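Local coordinates for cell division control protein (Pyrococcus abyssi, PDB 6RPP), which is an intein of the HINT fold that probably excises itself from its host helicase by protein splicing, joining the flanking segments, at residues Y54-D57 and K62-K65; P98-E103 and V107-A112. The protein carries 2 engineered substitutions. All blocks are in the same frame, centred on the assembly; numbering follows the deposited sequence.

Interaction 1: residues Y54-D57 and K62-K65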
ATOM      1  N   TYR A  54       8.569  -5.768  -4.179  1.00 19.44           N
ATOM      2  CA  TYR A  54       8.063  -6.465  -5.357  1.00 22.88           C
ATOM      3  C   TYR A  54       6.902  -5.654  -5.916  1.00 19.04           C
ATOM      4  O   TYR A  54       6.018  -5.236  -5.162  1.00 18.85           O
ATOM      5  CB  TYR A  54       7.587  -7.888  -5.016  1.00 19.10           C
ATOM      6  CG  TYR A  54       8.738  -8.838  -4.769  1.00 21.18           C
ATOM      7  CD1 TYR A  54       9.447  -9.381  -5.841  1.00 23.29           C
ATOM      8  CD2 TYR A  54       9.130  -9.165  -3.479  1.00 29.17           C
ATOM      9  CE1 TYR A  54      10.490 -10.227  -5.621  1.00 27.84           C
ATOM     10  CE2 TYR A  54      10.162 -10.023  -3.255  1.00 29.82           C
ATOM     11  CZ  TYR A  54      10.836 -10.553  -4.330  1.00 25.89           C
ATOM     12  OH  TYR A  54      11.876 -11.411  -4.130  1.00 32.85           O
ATOM     13  N   SER A  55       6.916  -5.468  -7.238  1.00 21.05           N
ATOM     14  CA  SER A  55       5.882  -4.708  -7.922  1.00 18.94           C
ATOM     15  C   SER A  55       5.273  -5.488  -9.074  1.00 25.49           C
ATOM     16  O   SER A  55       5.961  -6.219  -9.782  1.00 25.25           O
ATOM     17  CB  SER A  55       6.432  -3.425  -8.412  1.00 22.80           C
ATOM     18  OG  SER A  55       6.998  -2.710  -7.318  1.00 21.70           O
ATOM     19  N   LEU A  56       3.975  -5.298  -9.259  1.00 21.00           N
ATOM     20  CA  LEU A  56       3.285  -5.835 -10.431  1.00 23.66           C
ATOM     21  C   LEU A  56       3.416  -4.914 -11.642  1.00 21.22           C
ATOM     22  O   LEU A  56       3.247  -3.693 -11.543  1.00 22.85           O
ATOM     23  CB  LEU A  56       1.815  -6.041 -10.100  1.00 21.55           C
ATOM     24  CG  LEU A  56       0.902  -6.677 -11.143  1.00 22.67           C
ATOM     25  CD1 LEU A  56       1.333  -8.090 -11.477  1.00 24.33           C
ATOM     26  CD2 LEU A  56      -0.526  -6.635 -10.615  1.00 23.37           C
ATOM     27  N   ASP A  57       3.728  -5.515 -12.799  1.00 20.27           N
ATOM     28  CA  ASP A  57       3.606  -4.873 -14.104  1.00 18.96           C
ATOM     29  C   ASP A  57       2.174  -5.100 -14.560  1.00 23.83           C
ATOM     30  O   ASP A  57       1.804  -6.229 -14.890  1.00 31.51           O
ATOM     31  CB  ASP A  57       4.635  -5.502 -15.046  1.00 25.91           C
ATOM     32  CG  ASP A  57       4.643  -4.887 -16.421  1.00 34.90           C
ATOM     33  OD1 ASP A  57       3.590  -4.477 -16.937  1.00 31.44           O
ATOM     34  OD2 ASP A  57       5.736  -4.845 -17.009  1.00 39.90           O
ATOM     35  N   LYS A  62       3.611  -9.554 -14.877  1.00 28.59           N
ATOM     36  CA  LYS A  62       4.841 -10.072 -14.295  1.00 32.78           C
ATOM     37  C   LYS A  62       5.084  -9.386 -12.961  1.00 34.91           C
ATOM     38  O   LYS A  62       4.737  -8.222 -12.785  1.00 30.71           O
ATOM     39  CB  LYS A  62       6.030  -9.813 -15.224  1.00 34.29           C
ATOM     40  CG  LYS A  62       6.195 -10.888 -16.301  1.00 56.37           C
ATOM     41  CD  LYS A  62       7.645 -11.102 -16.699  1.00 77.30           C
ATOM     42  CE  LYS A  62       8.269  -9.840 -17.273  1.00 83.69           C
ATOM     43  NZ  LYS A  62       9.089 -10.132 -18.494  1.00 85.77           N
ATOM     44  N   VAL A  63       5.655 -10.122 -12.010  1.00 32.72           N
ATOM     45  CA  VAL A  63       6.098  -9.551 -10.735  1.00 29.96           C
ATOM     46  C   VAL A  63       7.598  -9.347 -10.808  1.00 27.86           C
ATOM     47  O   VAL A  63       8.342 -10.286 -11.127  1.00 32.25           O
ATOM     48  CB  VAL A  63       5.740 -10.455  -9.550  1.00 30.05           C
ATOM     49  CG1 VAL A  63       6.245  -9.828  -8.226  1.00 29.83           C
ATOM     50  CG2 VAL A  63       4.267 -10.726  -9.508  1.00 29.91           C
ATOM     51  N   ARG A  64       8.041  -8.139 -10.487  1.00 26.41           N
ATOM     52  CA  ARG A  64       9.436  -7.745 -10.616  1.00 27.59           C
ATOM     53  C   ARG A  64       9.921  -7.096  -9.332  1.00 28.41           C
ATOM     54  O   ARG A  64       9.162  -6.446  -8.611  1.00 24.13           O
ATOM     55  CB  ARG A  64       9.643  -6.743 -11.766  1.00 33.97           C
ATOM     56  CG  ARG A  64       9.711  -7.343 -13.163  1.00 43.34           C
ATOM     57  CD  ARG A  64      10.329  -6.334 -14.102  1.00 52.17           C
ATOM     58  NE  ARG A  64      10.061  -6.638 -15.503  1.00 59.68           N
ATOM     59  CZ  ARG A  64       9.040  -6.131 -16.186  1.00 63.88           C
ATOM     60  NH1 ARG A  64       8.199  -5.286 -15.595  1.00 55.61           N
ATOM     61  NH2 ARG A  64       8.873  -6.454 -17.459  1.00 68.80           N
ATOM     62  N   LYS A  65      11.206  -7.251  -9.037  1.00 27.49           N
ATOM     63  CA  LYS A  65      11.769  -6.465  -7.945  1.00 22.45           C
ATOM     64  C   LYS A  65      11.930  -5.024  -8.403  1.00 22.55           C
ATOM     65  O   LYS A  65      12.265  -4.757  -9.565  1.00 26.75           O
ATOM     66  CB  LYS A  65      13.134  -7.026  -7.498  1.00 28.41           C
ATOM     67  CG  LYS A  65      13.091  -8.405  -6.884  1.00 33.52           C
ATOM     68  CD  LYS A  65      14.488  -8.882  -6.488  1.00 42.21           C
ATOM     69  CE  LYS A  65      14.393 -10.227  -5.779  1.00 49.05           C
ATOM     70  NZ  LYS A  65      15.714 -10.902  -5.615  1.00 62.02           N
TER
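Tyr54 lays its ring alongside the lysine chain of Lys65, the two forming a non-hydrogen-bonded antiparallel pair. In both, CG stands beside the backbone N and anti to the carbonyl carbon (Tyr54 chi1 -74°, Lys65 chi1 -65°), which sends the side chains the same way. Lys65 CG lies 3.4 Å from Tyr54 CE1, and farther out Lys65 CE comes to 3.2 Å from Tyr54 OH. On the same face Val63 meets Tyr54 at about a right angle, Val63 CG1 4.0 Å from Tyr54 CB, while Leu56 and Val63 both touch Phe164 and Val129. Ser55 and Arg64 exchange backbone bonds, Ser55 N to Arg64 O 2.8 Å and Arg64 N to Ser55 O 2.9 Å. Asp57 N adds a third, nearly straight, to Lys62 O. On the other face Ser55 OG bonds to the Asn157 carbonyl, and Arg64 reaches back across the hairpin: Arg64 NH1 forms a salt bridge with Asp57 OD2 (2.9 Å), using that oxygen's anti lone pair, with OD2 near the guanidinium plane and the two planes 47° apart. Asp57 OD1 takes the Thr60 backbone NH. The carboxylate thus ties turn to strand, and the arginine charge probably favours its ionised form.

Interaction 2: residues P98-E103 and V107-A112; sequences PFFVLE and VAMRKA
Phe99 and Ala112 meet at one end of the hairpin, Ala112 CB sitting at the edge of the phenyl ring, 3.9 Å from Phe99 CE1. Next to them Val101 crosses the Arg110 side chain: Val101 CG2 lies 3.8 Å from Arg110 CB, and Val101 CG1 comes over one face of the guanidinium. With CG anti to the backbone N (chi1 -177°) and a bend at chi3, the arginine folds back past Val101 toward Glu103. There it makes a two-pronged, end-on salt bridge, Arg110 NH1 to Glu103 OE1 3.0 Å and Arg110 NH2 to Glu103 OE2 3.1 Å. Both oxygens lie near the guanidinium plane but are approached from above the carboxylate plane, the two planes being 42° apart. Arg110 NH1 also bonds Asn119 OD1. Glu103 itself is poorly ordered, so the carboxylate end is probably the more mobile part. The ladder is regular: Phe99 pairs with Arg110 and Val101 with Ala108, two backbone bonds in each pair, the shortest Val101 N to Ala108 O at 2.7 Å.

Against tightly packed Phe99, Val101 and Ala112, strand 106-111 has exposed Ala108 and Met109. On the face of Met109, Pro98 and Phe100 are buried. Met109 CG lies 3.9 Å from Phe100 CD1. The Met109 sulfur makes an oblique Met-aromatic contact, 5.2 Å from the Phe100 ring centroid. The bend at chi3 returns the methyl to the proline, Met109 CE to Pro98 CB 3.7 Å. The Leu102 and Val107 side chains cross at about a right angle, both touching Trp131 of strand 128-140. Strand 106-111 is one of the two edge strands of its sheet within this chain, while 98-103 is flanked on its other side by 120-125; Phe99 packs onto Ile91 and Val93 of strand 90-93, and Pro98 and Met109 touch His166 of strand 163-166.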
ATOM      1  N   PRO A  98      -6.405   3.961  -3.488  1.00 20.60           N
ATOM      2  CA  PRO A  98      -6.910   3.265  -4.672  1.00 24.18           C
ATOM      3  C   PRO A  98      -6.371   1.849  -4.787  1.00 25.20           C
ATOM      4  O   PRO A  98      -5.258   1.542  -4.371  1.00 25.31           O
ATOM      5  CB  PRO A  98      -6.418   4.137  -5.834  1.00 26.00           C
ATOM      6  CG  PRO A  98      -5.194   4.776  -5.322  1.00 25.47           C
ATOM      7  CD  PRO A  98      -5.371   4.954  -3.824  1.00 20.14           C
ATOM      8  N   PHE A  99      -7.194   0.995  -5.411  1.00 23.05           N
ATOM      9  CA  PHE A  99      -6.873  -0.377  -5.745  1.00 22.84           C
ATOM     10  C   PHE A  99      -6.966  -0.537  -7.248  1.00 21.15           C
ATOM     11  O   PHE A  99      -7.755   0.131  -7.892  1.00 23.75           O
ATOM     12  CB  PHE A  99      -7.850  -1.373  -5.081  1.00 23.47           C
ATOM     13  CG  PHE A  99      -7.631  -1.518  -3.625  1.00 20.88           C
ATOM     14  CD1 PHE A  99      -8.172  -0.575  -2.758  1.00 23.88           C
ATOM     15  CD2 PHE A  99      -6.987  -2.595  -3.106  1.00 21.05           C
ATOM     16  CE1 PHE A  99      -7.986  -0.687  -1.366  1.00 25.27           C
ATOM     17  CE2 PHE A  99      -6.766  -2.720  -1.729  1.00 25.27           C
ATOM     18  CZ  PHE A  99      -7.284  -1.792  -0.847  1.00 23.42           C
ATOM     19  N   PHE A 100      -6.100  -1.384  -7.799  1.00 25.59           N
ATOM     20  CA  PHE A 100      -6.252  -1.867  -9.166  1.00 25.36           C
ATOM     21  C   PHE A 100      -7.444  -2.814  -9.242  1.00 26.22           C
ATOM     22  O   PHE A 100      -7.469  -3.821  -8.524  1.00 28.03           O
ATOM     23  CB  PHE A 100      -4.988  -2.617  -9.590  1.00 27.62           C
ATOM     24  CG  PHE A 100      -3.721  -1.820  -9.396  1.00 26.01           C
ATOM     25  CD1 PHE A 100      -3.383  -0.812 -10.285  1.00 28.30           C
ATOM     26  CD2 PHE A 100      -2.901  -2.068  -8.315  1.00 32.06           C
ATOM     27  CE1 PHE A 100      -2.227  -0.065 -10.101  1.00 31.66           C
ATOM     28  CE2 PHE A 100      -1.756  -1.326  -8.115  1.00 32.98           C
ATOM     29  CZ  PHE A 100      -1.403  -0.343  -9.001  1.00 29.59           C
ATOM     30  N   VAL A 101      -8.412  -2.525 -10.121  1.00 26.37           N
ATOM     31  CA  VAL A 101      -9.587  -3.379 -10.279  1.00 28.78           C
ATOM     32  C   VAL A 101      -9.676  -3.812 -11.727  1.00 33.60           C
ATOM     33  O   VAL A 101      -9.672  -2.974 -12.636  1.00 32.40           O
ATOM     34  CB  VAL A 101     -10.900  -2.678  -9.870  1.00 27.84           C
ATOM     35  CG1 VAL A 101     -12.091  -3.580 -10.174  1.00 29.93           C
ATOM     36  CG2 VAL A 101     -10.851  -2.340  -8.377  1.00 26.46           C
ATOM     37  N   LEU A 102      -9.816  -5.107 -11.941  1.00 29.62           N
ATOM     38  CA  LEU A 102      -9.993  -5.631 -13.283  1.00 31.57           C
ATOM     39  C   LEU A 102     -11.483  -5.736 -13.561  1.00 41.00           C
ATOM     40  O   LEU A 102     -12.180  -6.536 -12.937  1.00 38.48           O
ATOM     41  CB  LEU A 102      -9.326  -6.993 -13.399  1.00 36.70           C
ATOM     42  CG  LEU A 102      -9.575  -7.741 -14.705  1.00 41.08           C
ATOM     43  CD1 LEU A 102      -8.848  -7.081 -15.873  1.00 41.66           C
ATOM     44  CD2 LEU A 102      -9.158  -9.200 -14.544  1.00 40.56           C
ATOM     45  N   GLU A 103     -11.983  -4.944 -14.502  1.00 42.07           N
ATOM     46  CA  GLU A 103     -13.404  -4.973 -14.792  1.00 59.81           C
ATOM     47  C   GLU A 103     -13.563  -5.008 -16.300  1.00 65.53           C
ATOM     48  O   GLU A 103     -13.069  -4.112 -16.995  1.00 61.97           O
ATOM     49  CB  GLU A 103     -14.112  -3.771 -14.166  1.00 69.88           C
ATOM     50  CG  GLU A 103     -15.528  -4.067 -13.711  1.00 84.06           C
ATOM     51  CD  GLU A 103     -16.057  -3.008 -12.767  1.00 92.61           C
ATOM     52  OE1 GLU A 103     -16.237  -3.307 -11.567  1.00 93.21           O
ATOM     53  OE2 GLU A 103     -16.281  -1.869 -13.225  1.00 97.45           O
ATOM     54  N   VAL A 107      -8.007  -2.811 -16.579  1.00 36.13           N
ATOM     55  CA  VAL A 107      -7.648  -2.495 -15.207  1.00 37.17           C
ATOM     56  C   VAL A 107      -7.837  -1.002 -15.016  1.00 38.95           C
ATOM     57  O   VAL A 107      -7.307  -0.196 -15.792  1.00 45.37           O
ATOM     58  CB  VAL A 107      -6.209  -2.924 -14.895  1.00 38.90           C
ATOM     59  CG1 VAL A 107      -5.838  -2.528 -13.467  1.00 44.86           C
ATOM     60  CG2 VAL A 107      -6.073  -4.422 -15.126  1.00 45.62           C
ATOM     61  N   ALA A 108      -8.618  -0.631 -14.013  1.00 38.04           N
ATOM     62  CA  ALA A 108      -8.744   0.755 -13.627  1.00 38.74           C
ATOM     63  C   ALA A 108      -8.516   0.849 -12.136  1.00 43.72           C
ATOM     64  O   ALA A 108      -8.410  -0.159 -11.431  1.00 40.73           O
ATOM     65  CB  ALA A 108     -10.111   1.341 -13.995  1.00 37.17           C
ATOM     66  N   MET A 109      -8.421   2.067 -11.645  1.00 38.82           N
ATOM     67  CA  MET A 109      -8.165   2.233 -10.235  1.00 32.90           C
ATOM     68  C   MET A 109      -9.437   2.731  -9.552  1.00 31.45           C
ATOM     69  O   MET A 109     -10.192   3.538 -10.102  1.00 35.46           O
ATOM     70  CB  MET A 109      -6.946   3.147 -10.004  1.00 34.16           C
ATOM     71  CG  MET A 109      -5.519   2.396 -10.336  1.00 27.21           C
ATOM     72  SD  MET A 109      -4.275   3.706 -10.378  1.00 64.88           S
ATOM     73  CE  MET A 109      -4.905   4.869  -9.160  1.00 63.47           C
ATOM     74  N   ARG A 110      -9.691   2.191  -8.360  1.00 27.37           N
ATOM     75  CA  ARG A 110     -10.918   2.436  -7.612  1.00 28.57           C
ATOM     76  C   ARG A 110     -10.552   2.689  -6.157  1.00 24.98           C
ATOM     77  O   ARG A 110      -9.856   1.870  -5.545  1.00 24.45           O
ATOM     78  CB  ARG A 110     -11.857   1.233  -7.719  1.00 29.44           C
ATOM     79  CG  ARG A 110     -13.202   1.404  -7.027  1.00 32.49           C
ATOM     80  CD  ARG A 110     -14.260   0.495  -7.660  1.00 40.49           C
ATOM     81  NE  ARG A 110     -14.425   0.746  -9.099  1.00 39.91           N
ATOM     82  CZ  ARG A 110     -14.886  -0.153  -9.963  1.00 40.24           C
ATOM     83  NH1 ARG A 110     -15.259  -1.355  -9.550  1.00 42.62           N
ATOM     84  NH2 ARG A 110     -14.986   0.151 -11.250  1.00 49.53           N
ATOM     85  N   LYS A 111     -11.087   3.777  -5.593  1.00 26.89           N
ATOM     86  CA  LYS A 111     -10.860   4.099  -4.192  1.00 21.60           C
ATOM     87  C   LYS A 111     -11.479   3.031  -3.292  1.00 20.98           C
ATOM     88  O   LYS A 111     -12.532   2.447  -3.595  1.00 24.65           O
ATOM     89  CB  LYS A 111     -11.458   5.473  -3.843  1.00 25.36           C
ATOM     90  CG  LYS A 111     -10.769   6.664  -4.499  1.00 29.73           C
ATOM     91  CD  LYS A 111     -11.547   7.948  -4.194  1.00 36.93           C
ATOM     92  CE  LYS A 111     -11.091   9.131  -5.036  1.00 44.49           C
ATOM     93  NZ  LYS A 111     -10.058   9.940  -4.326  1.00 53.71           N
ATOM     94  N   ALA A 112     -10.830   2.808  -2.140  1.00 21.15           N
ATOM     95  CA  ALA A 112     -11.322   1.796  -1.198  1.00 24.27           C
ATOM     96  C   ALA A 112     -12.807   1.993  -0.887  1.00 23.90           C
ATOM     97  O   ALA A 112     -13.606   1.032  -0.883  1.00 25.40           O
ATOM     98  CB  ALA A 112     -10.495   1.855   0.093  1.00 24.66           C
TER

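In the fold
Interactions 1 and 2 are two antiparallel beta hairpins met one after the other along the chain, their centres about 17 Å apart and their nearest atoms about 6 Å apart, without touching. Each belongs to a different sheet: interaction 1 joins strands 44-56 and 63-75 of a four-stranded sheet, whereas interaction 2 forms the end of a six-stranded one, with 106-111 at its margin. Strands 128-140 and 163-166 lie against both, the first through Val129 and Trp131, the second through Phe164 and His166, and Leu58 from the turn of the first hairpin reaches Phe100. The two hairpins thus form separate parts of one beta-rich HINT scaffold, consistent with a splicing domain.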